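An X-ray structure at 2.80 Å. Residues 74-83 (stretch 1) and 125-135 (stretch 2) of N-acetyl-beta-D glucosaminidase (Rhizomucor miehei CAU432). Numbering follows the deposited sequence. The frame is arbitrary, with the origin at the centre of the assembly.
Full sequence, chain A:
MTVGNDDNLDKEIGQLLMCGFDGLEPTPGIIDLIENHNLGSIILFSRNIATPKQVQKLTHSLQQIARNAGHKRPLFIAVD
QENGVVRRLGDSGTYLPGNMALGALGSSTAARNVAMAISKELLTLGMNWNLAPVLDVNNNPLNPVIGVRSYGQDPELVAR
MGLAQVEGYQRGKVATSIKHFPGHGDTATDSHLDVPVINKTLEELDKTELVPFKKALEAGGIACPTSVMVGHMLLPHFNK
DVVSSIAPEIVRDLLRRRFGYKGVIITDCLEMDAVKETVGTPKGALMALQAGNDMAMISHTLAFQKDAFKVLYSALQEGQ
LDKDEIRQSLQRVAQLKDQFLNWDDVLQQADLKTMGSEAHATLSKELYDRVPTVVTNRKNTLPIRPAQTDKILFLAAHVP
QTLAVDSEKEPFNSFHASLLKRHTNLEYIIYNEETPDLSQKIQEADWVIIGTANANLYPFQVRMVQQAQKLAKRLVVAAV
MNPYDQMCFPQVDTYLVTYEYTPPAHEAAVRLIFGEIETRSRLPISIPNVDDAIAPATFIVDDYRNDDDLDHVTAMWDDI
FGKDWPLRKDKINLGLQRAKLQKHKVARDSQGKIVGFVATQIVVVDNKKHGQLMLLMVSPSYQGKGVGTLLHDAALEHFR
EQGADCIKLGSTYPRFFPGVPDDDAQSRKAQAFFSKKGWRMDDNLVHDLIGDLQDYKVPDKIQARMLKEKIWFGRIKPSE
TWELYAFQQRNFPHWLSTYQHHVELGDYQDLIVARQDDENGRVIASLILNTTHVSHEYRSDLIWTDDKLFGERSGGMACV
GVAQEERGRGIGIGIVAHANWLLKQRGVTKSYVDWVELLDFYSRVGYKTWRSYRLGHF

Stretch 1 (74-83) PLFIAVDQEN
Stretch 2 125-135: LGMNWNLAPVL

Two segments of one chain, at least 48 residues apart in sequence wherever they touch, run side by side in the same general sense, their end-to-end directions 43° apart. The first enters extended at Leu75 (phi/psi -66/151), forms a strand from Phe76 (-89/140) through Ile77 (-125/98) and Ala78 (-93/170) to about Val79 (-166/148), then kinks through Asp80 (-88/82) and Gln81 (-106/85) to Glu82 (-91/-18). The second leaves a helix at Gly126 (108/-5), where a side chain would jam against the preceding carbonyl, so glycine suits the turn. It continues through Met127 (-75/131) and Asn128 (-137/29) into a short, weakly bonded strand at Trp129 (-168/103) and Asn130 (-93/124), then Leu131 (-78/81) and Ala132 (-171/164); the peptide bond before Pro133 is cis.

The register is parallel. CA atoms of Ile77 and Met127 lie 5.2 Å apart, those of Ala78 and Trp129 4.5 Å, those of Val79 and Asn130 5.2 Å, and those of Asp80 and Leu131 5.0 Å. Asn128 N donates to Ile77 O at 3.3 Å, Val79 N reaches Trp129 O at 3.1 Å in a weak, bent bond (133°), and Leu131 N meets Val79 O at 2.8 Å, nearly straight at 170°. The CA of Ala78 also sits 3.0 Å from Trp129 O, a CA-H...O contact that accompanies the close approach of the chains here.

Two asparagines extend this ladder with their side chains. Asn128, chi1 50° (p) and chi2 7°, brings OD1 to Ile77 N at 2.7 Å, so the residue bonds both the NH and the CO of Ile77. Asn130, chi1 -168° (t) and chi2 -2°, grips the backbone of Gln81 with both ends of its amide: Gln81 N donates to Asn130 OD1 at 2.9 Å, and Asn130 ND2 donates to Gln81 O at 2.9 Å. An amide suits this site because it offers an acceptor and a donor together, taking over where the first strand has kinked.

Apolar groups pack on the two faces of the sheet. Ala78 and Trp129 share one, with their CB atoms 3.9 Å apart; Ala78 CB also lies 4.2 Å from Leu131 CG (Leu131 chi1 m, chi2 t). Trp129, chi1 -170° (t) and chi2 -20°, turns its edge to the face of Phe76 (chi1 -98°, chi2 -58°): the Phe76 ring and the six-membered ring of Trp129 have centroids 4.7 Å apart and planes at 67°, with Phe76 CG 3.4 Å from Trp129 CE3. Val79 (chi1 72°, p) points to the face it shares with Asn130, its CG1 3.8 Å from Met127 CG. Met127, with chi1 -96°, chi2 74° and chi3 78°, also brings SD to 4.4 Å from Ile77 CG2.

Beyond the strand, Glu82 (chi1 m, chi2 t) sends OE2 to 3.3 Å from Val134 CG2, its carboxylate satisfied elsewhere in the structure. In all, 776 Å² is buried between the stretches.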

ATOM      1  N   PRO A  74     -28.940  27.699   9.033  1.00 77.28           N
ATOM      2  CA  PRO A  74     -29.207  27.190  10.381  1.00 75.13           C
ATOM      3  C   PRO A  74     -27.943  26.897  11.173  1.00 74.79           C
ATOM      4  O   PRO A  74     -26.869  26.733  10.599  1.00 74.20           O
ATOM      5  CB  PRO A  74     -29.994  25.891  10.138  1.00 75.24           C
ATOM      6  CG  PRO A  74     -30.358  25.883   8.693  1.00 76.16           C
ATOM      7  CD  PRO A  74     -29.364  26.750   7.988  1.00 77.07           C
ATOM      8  N   LEU A  75     -28.085  26.853  12.490  1.00 76.37           N
ATOM      9  CA  LEU A  75     -26.988  26.507  13.383  1.00 77.20           C
ATOM     10  C   LEU A  75     -26.542  25.066  13.193  1.00 75.75           C
ATOM     11  O   LEU A  75     -27.333  24.207  12.800  1.00 74.91           O
ATOM     12  CB  LEU A  75     -27.411  26.679  14.849  1.00 79.52           C
ATOM     13  CG  LEU A  75     -27.834  28.063  15.346  1.00 78.88           C
ATOM     14  CD1 LEU A  75     -28.184  27.988  16.825  1.00 78.69           C
ATOM     15  CD2 LEU A  75     -26.744  29.095  15.103  1.00 79.15           C
ATOM     16  N   PHE A  76     -25.265  24.821  13.471  1.00 72.79           N
ATOM     17  CA  PHE A  76     -24.771  23.479  13.718  1.00 71.33           C
ATOM     18  C   PHE A  76     -24.931  23.233  15.210  1.00 72.36           C
ATOM     19  O   PHE A  76     -24.686  24.128  16.014  1.00 74.18           O
ATOM     20  CB  PHE A  76     -23.291  23.342  13.330  1.00 71.44           C
ATOM     21  CG  PHE A  76     -23.059  22.744  11.966  1.00 69.62           C
ATOM     22  CD1 PHE A  76     -23.547  21.482  11.654  1.00 70.63           C
ATOM     23  CD2 PHE A  76     -22.309  23.421  11.010  1.00 68.38           C
ATOM     24  CE1 PHE A  76     -23.323  20.920  10.405  1.00 70.95           C
ATOM     25  CE2 PHE A  76     -22.079  22.864   9.761  1.00 69.08           C
ATOM     26  CZ  PHE A  76     -22.586  21.613   9.457  1.00 69.90           C
ATOM     27  N   ILE A  77     -25.347  22.025  15.573  1.00 73.12           N
ATOM     28  CA  ILE A  77     -25.453  21.617  16.970  1.00 72.53           C
ATOM     29  C   ILE A  77     -24.632  20.338  17.152  1.00 72.49           C
ATOM     30  O   ILE A  77     -25.097  19.232  16.860  1.00 72.48           O
ATOM     31  CB  ILE A  77     -26.922  21.396  17.376  1.00 74.75           C
ATOM     32  CG1 ILE A  77     -27.714  22.693  17.182  1.00 75.89           C
ATOM     33  CG2 ILE A  77     -27.026  20.919  18.822  1.00 74.81           C
ATOM     34  CD1 ILE A  77     -29.180  22.582  17.550  1.00 77.81           C
ATOM     35  N   ALA A  78     -23.408  20.507  17.640  1.00 71.12           N
ATOM     36  CA  ALA A  78     -22.440  19.420  17.712  1.00 68.89           C
ATOM     37  C   ALA A  78     -22.458  18.702  19.059  1.00 67.58           C
ATOM     38  O   ALA A  78     -23.094  19.159  20.006  1.00 67.13           O
ATOM     39  CB  ALA A  78     -21.047  19.955  17.421  1.00 69.31           C
ATOM     40  N   VAL A  79     -21.748  17.577  19.124  1.00 65.21           N
ATOM     41  CA  VAL A  79     -21.660  16.771  20.337  1.00 63.56           C
ATOM     42  C   VAL A  79     -20.514  15.750  20.236  1.00 64.75           C
ATOM     43  O   VAL A  79     -20.198  15.267  19.148  1.00 68.76           O
ATOM     44  CB  VAL A  79     -22.997  16.043  20.608  1.00 63.83           C
ATOM     45  CG1 VAL A  79     -23.225  14.916  19.611  1.00 64.26           C
ATOM     46  CG2 VAL A  79     -23.044  15.507  22.029  1.00 66.08           C
ATOM     47  N   ASP A  80     -19.895  15.433  21.371  1.00 63.74           N
ATOM     48  CA  ASP A  80     -18.877  14.383  21.443  1.00 64.28           C
ATOM     49  C   ASP A  80     -19.523  13.024  21.695  1.00 64.51           C
ATOM     50  O   ASP A  80     -19.547  12.557  22.834  1.00 69.08           O
ATOM     51  CB  ASP A  80     -17.902  14.651  22.595  1.00 64.01           C
ATOM     52  CG  ASP A  80     -16.822  15.626  22.240  1.00 62.74           C
ATOM     53  OD1 ASP A  80     -16.064  15.356  21.289  1.00 62.41           O
ATOM     54  OD2 ASP A  80     -16.711  16.648  22.941  1.00 65.23           O
ATOM     55  N   GLN A  81     -20.034  12.381  20.653  1.00 62.81           N
ATOM     56  CA  GLN A  81     -20.630  11.054  20.818  1.00 62.42           C
ATOM     57  C   GLN A  81     -19.723   9.960  20.257  1.00 62.34           C
ATOM     58  O   GLN A  81     -19.888   9.528  19.115  1.00 65.50           O
ATOM     59  CB  GLN A  81     -22.024  11.007  20.180  1.00 62.44           C
ATOM     60  CG  GLN A  81     -22.784   9.704  20.413  1.00 61.80           C
ATOM     61  CD  GLN A  81     -22.965   9.364  21.883  1.00 60.26           C
ATOM     62  OE1 GLN A  81     -22.959  10.241  22.742  1.00 59.65           O
ATOM     63  NE2 GLN A  81     -23.133   8.083  22.173  1.00 59.61           N
ATOM     64  N   GLU A  82     -18.776   9.511  21.075  1.00 59.75           N
ATOM     65  CA  GLU A  82     -17.811   8.487  20.672  1.00 57.96           C
ATOM     66  C   GLU A  82     -18.278   7.067  20.997  1.00 61.48           C
ATOM     67  O   GLU A  82     -17.733   6.103  20.457  1.00 61.77           O
ATOM     68  CB  GLU A  82     -16.454   8.761  21.316  1.00 55.60           C
ATOM     69  CG  GLU A  82     -15.825  10.059  20.842  1.00 53.84           C
ATOM     70  CD  GLU A  82     -14.495  10.353  21.503  1.00 52.39           C
ATOM     71  OE1 GLU A  82     -14.141  11.543  21.597  1.00 50.28           O
ATOM     72  OE2 GLU A  82     -13.797   9.407  21.924  1.00 52.20           O
ATOM     73  N   ASN A  83     -19.253   6.956  21.903  1.00 64.19           N
ATOM     74  CA  ASN A  83     -20.053   5.736  22.140  1.00 68.84           C
ATOM     75  C   ASN A  83     -19.638   4.833  23.310  1.00 72.55           C
ATOM     76  O   ASN A  83     -20.497   4.418  24.101  1.00 82.67           O
ATOM     77  CB  ASN A  83     -20.236   4.894  20.865  1.00 68.10           C
ATOM     78  CG  ASN A  83     -21.044   5.611  19.804  1.00 68.38           C
ATOM     79  OD1 ASN A  83     -20.636   5.690  18.643  1.00 72.03           O
ATOM     80  ND2 ASN A  83     -22.202   6.132  20.193  1.00 66.55           N
ATOM     81  N   LEU A 125     -33.048  14.027  17.234  1.00 74.70           N
ATOM     82  CA  LEU A 125     -32.968  14.906  18.407  1.00 74.53           C
ATOM     83  C   LEU A 125     -32.511  16.332  18.074  1.00 74.79           C
ATOM     84  O   LEU A 125     -32.627  17.226  18.911  1.00 76.37           O
ATOM     85  CB  LEU A 125     -32.030  14.310  19.462  1.00 75.70           C
ATOM     86  CG  LEU A 125     -32.386  12.925  20.014  1.00 78.26           C
ATOM     87  CD1 LEU A 125     -31.358  12.478  21.045  1.00 77.48           C
ATOM     88  CD2 LEU A 125     -33.786  12.907  20.612  1.00 80.18           C
ATOM     89  N   GLY A 126     -31.979  16.542  16.870  1.00 73.78           N
ATOM     90  CA  GLY A 126     -31.519  17.860  16.445  1.00 72.74           C
ATOM     91  C   GLY A 126     -30.009  18.005  16.368  1.00 74.25           C
ATOM     92  O   GLY A 126     -29.519  19.056  15.946  1.00 75.39           O
ATOM     93  N   MET A 127     -29.265  16.973  16.781  1.00 74.31           N
ATOM     94  CA  MET A 127     -27.809  16.949  16.577  1.00 76.11           C
ATOM     95  C   MET A 127     -27.490  16.663  15.127  1.00 72.38           C
ATOM     96  O   MET A 127     -28.001  15.704  14.552  1.00 74.36           O
ATOM     97  CB  MET A 127     -27.107  15.893  17.434  1.00 80.65           C
ATOM     98  CG  MET A 127     -26.542  16.437  18.725  1.00 84.31           C
ATOM     99  SD  MET A 127     -27.871  16.770  19.881  1.00 89.59           S
ATOM    100  CE  MET A 127     -28.221  15.115  20.474  1.00 89.58           C
ATOM    101  N   ASN A 128     -26.620  17.485  14.556  1.00 67.80           N
ATOM    102  CA  ASN A 128     -26.262  17.385  13.152  1.00 66.13           C
ATOM    103  C   ASN A 128     -24.755  17.541  12.929  1.00 63.75           C
ATOM    104  O   ASN A 128     -24.315  18.003  11.876  1.00 64.12           O
ATOM    105  CB  ASN A 128     -27.055  18.427  12.353  1.00 68.16           C
ATOM    106  CG  ASN A 128     -26.974  19.820  12.955  1.00 69.66           C
ATOM    107  OD1 ASN A 128     -26.220  20.066  13.900  1.00 70.69           O
ATOM    108  ND2 ASN A 128     -27.754  20.739  12.411  1.00 70.31           N
ATOM    109  N   TRP A 129     -23.973  17.145  13.930  1.00 61.42           N
ATOM    110  CA  TRP A 129     -22.514  17.171  13.848  1.00 59.43           C
ATOM    111  C   TRP A 129     -21.940  16.381  15.017  1.00 59.17           C
ATOM    112  O   TRP A 129     -21.911  16.863  16.144  1.00 59.31           O
ATOM    113  CB  TRP A 129     -21.973  18.606  13.884  1.00 58.12           C
ATOM    114  CG  TRP A 129     -20.496  18.728  13.560  1.00 57.50           C
ATOM    115  CD1 TRP A 129     -19.549  17.739  13.610  1.00 57.79           C
ATOM    116  CD2 TRP A 129     -19.803  19.915  13.160  1.00 56.39           C
ATOM    117  NE1 TRP A 129     -18.325  18.238  13.253  1.00 57.72           N
ATOM    118  CE2 TRP A 129     -18.451  19.570  12.974  1.00 56.05           C
ATOM    119  CE3 TRP A 129     -20.198  21.236  12.938  1.00 57.66           C
ATOM    120  CZ2 TRP A 129     -17.491  20.496  12.577  1.00 57.39           C
ATOM    121  CZ3 TRP A 129     -19.245  22.160  12.543  1.00 57.58           C
ATOM    122  CH2 TRP A 129     -17.905  21.785  12.369  1.00 58.43           C
ATOM    123  N   ASN A 130     -21.480  15.167  14.745  1.00 59.15           N
ATOM    124  CA  ASN A 130     -20.804  14.382  15.757  1.00 60.65           C
ATOM    125  C   ASN A 130     -19.296  14.625  15.662  1.00 62.47           C
ATOM    126  O   ASN A 130     -18.694  14.440  14.601  1.00 60.46           O
ATOM    127  CB  ASN A 130     -21.128  12.902  15.589  1.00 60.63           C
ATOM    128  CG  ASN A 130     -20.690  12.067  16.780  1.00 60.83           C
ATOM    129  OD1 ASN A 130     -20.096  12.578  17.736  1.00 59.53           O
ATOM    130  ND2 ASN A 130     -20.979  10.767  16.726  1.00 59.68           N
ATOM    131  N   LEU A 131     -18.697  15.054  16.770  1.00 64.14           N
ATOM    132  CA  LEU A 131     -17.253  15.274  16.834  1.00 63.99           C
ATOM    133  C   LEU A 131     -16.587  13.912  16.993  1.00 63.02           C
ATOM    134  O   LEU A 131     -16.235  13.489  18.092  1.00 63.49           O
ATOM    135  CB  LEU A 131     -16.892  16.208  17.990  1.00 64.10           C
ATOM    136  CG  LEU A 131     -17.580  17.575  17.973  1.00 65.05           C
ATOM    137  CD1 LEU A 131     -17.312  18.315  19.276  1.00 67.11           C
ATOM    138  CD2 LEU A 131     -17.129  18.400  16.777  1.00 64.84           C
ATOM    139  N   ALA A 132     -16.447  13.228  15.867  1.00 61.46           N
ATOM    140  CA  ALA A 132     -15.969  11.857  15.832  1.00 59.06           C
ATOM    141  C   ALA A 132     -15.717  11.495  14.370  1.00 57.68           C
ATOM    142  O   ALA A 132     -16.191  12.195  13.471  1.00 56.57           O
ATOM    143  CB  ALA A 132     -17.007  10.928  16.452  1.00 58.66           C
ATOM    144  N   PRO A 133     -14.977  10.406  14.119  1.00 55.47           N
ATOM    145  CA  PRO A 133     -14.398   9.478  15.071  1.00 54.50           C
ATOM    146  C   PRO A 133     -13.000   9.876  15.503  1.00 53.40           C
ATOM    147  O   PRO A 133     -12.405  10.795  14.945  1.00 52.77           O
ATOM    148  CB  PRO A 133     -14.326   8.186  14.265  1.00 55.33           C
ATOM    149  CG  PRO A 133     -14.007   8.660  12.889  1.00 56.21           C
ATOM    150  CD  PRO A 133     -14.648  10.017  12.737  1.00 56.18           C
ATOM    151  N   VAL A 134     -12.497   9.166  16.502  1.00 53.06           N
ATOM    152  CA  VAL A 134     -11.124   9.294  16.949  1.00 51.54           C
ATOM    153  C   VAL A 134     -10.257   8.421  16.044  1.00 51.09           C
ATOM    154  O   VAL A 134     -10.525   7.232  15.888  1.00 50.95           O
ATOM    155  CB  VAL A 134     -11.000   8.850  18.422  1.00 52.54           C
ATOM    156  CG1 VAL A 134      -9.547   8.766  18.865  1.00 53.44           C
ATOM    157  CG2 VAL A 134     -11.771   9.805  19.317  1.00 52.81           C
ATOM    158  N   LEU A 135      -9.239   9.017  15.430  1.00 51.38           N
ATOM    159  CA  LEU A 135      -8.271   8.273  14.616  1.00 49.01           C
ATOM    160  C   LEU A 135      -6.891   8.206  15.282  1.00 50.06           C
ATOM    161  O   LEU A 135      -5.902   7.842  14.634  1.00 51.50           O
ATOM    162  CB  LEU A 135      -8.153   8.901  13.227  1.00 47.00           C
ATOM    163  CG  LEU A 135      -9.435   9.044  12.404  1.00 46.07           C
ATOM    164  CD1 LEU A 135      -9.081   9.381  10.970  1.00 45.90           C
ATOM    165  CD2 LEU A 135     -10.285   7.789  12.439  1.00 46.91           C
TER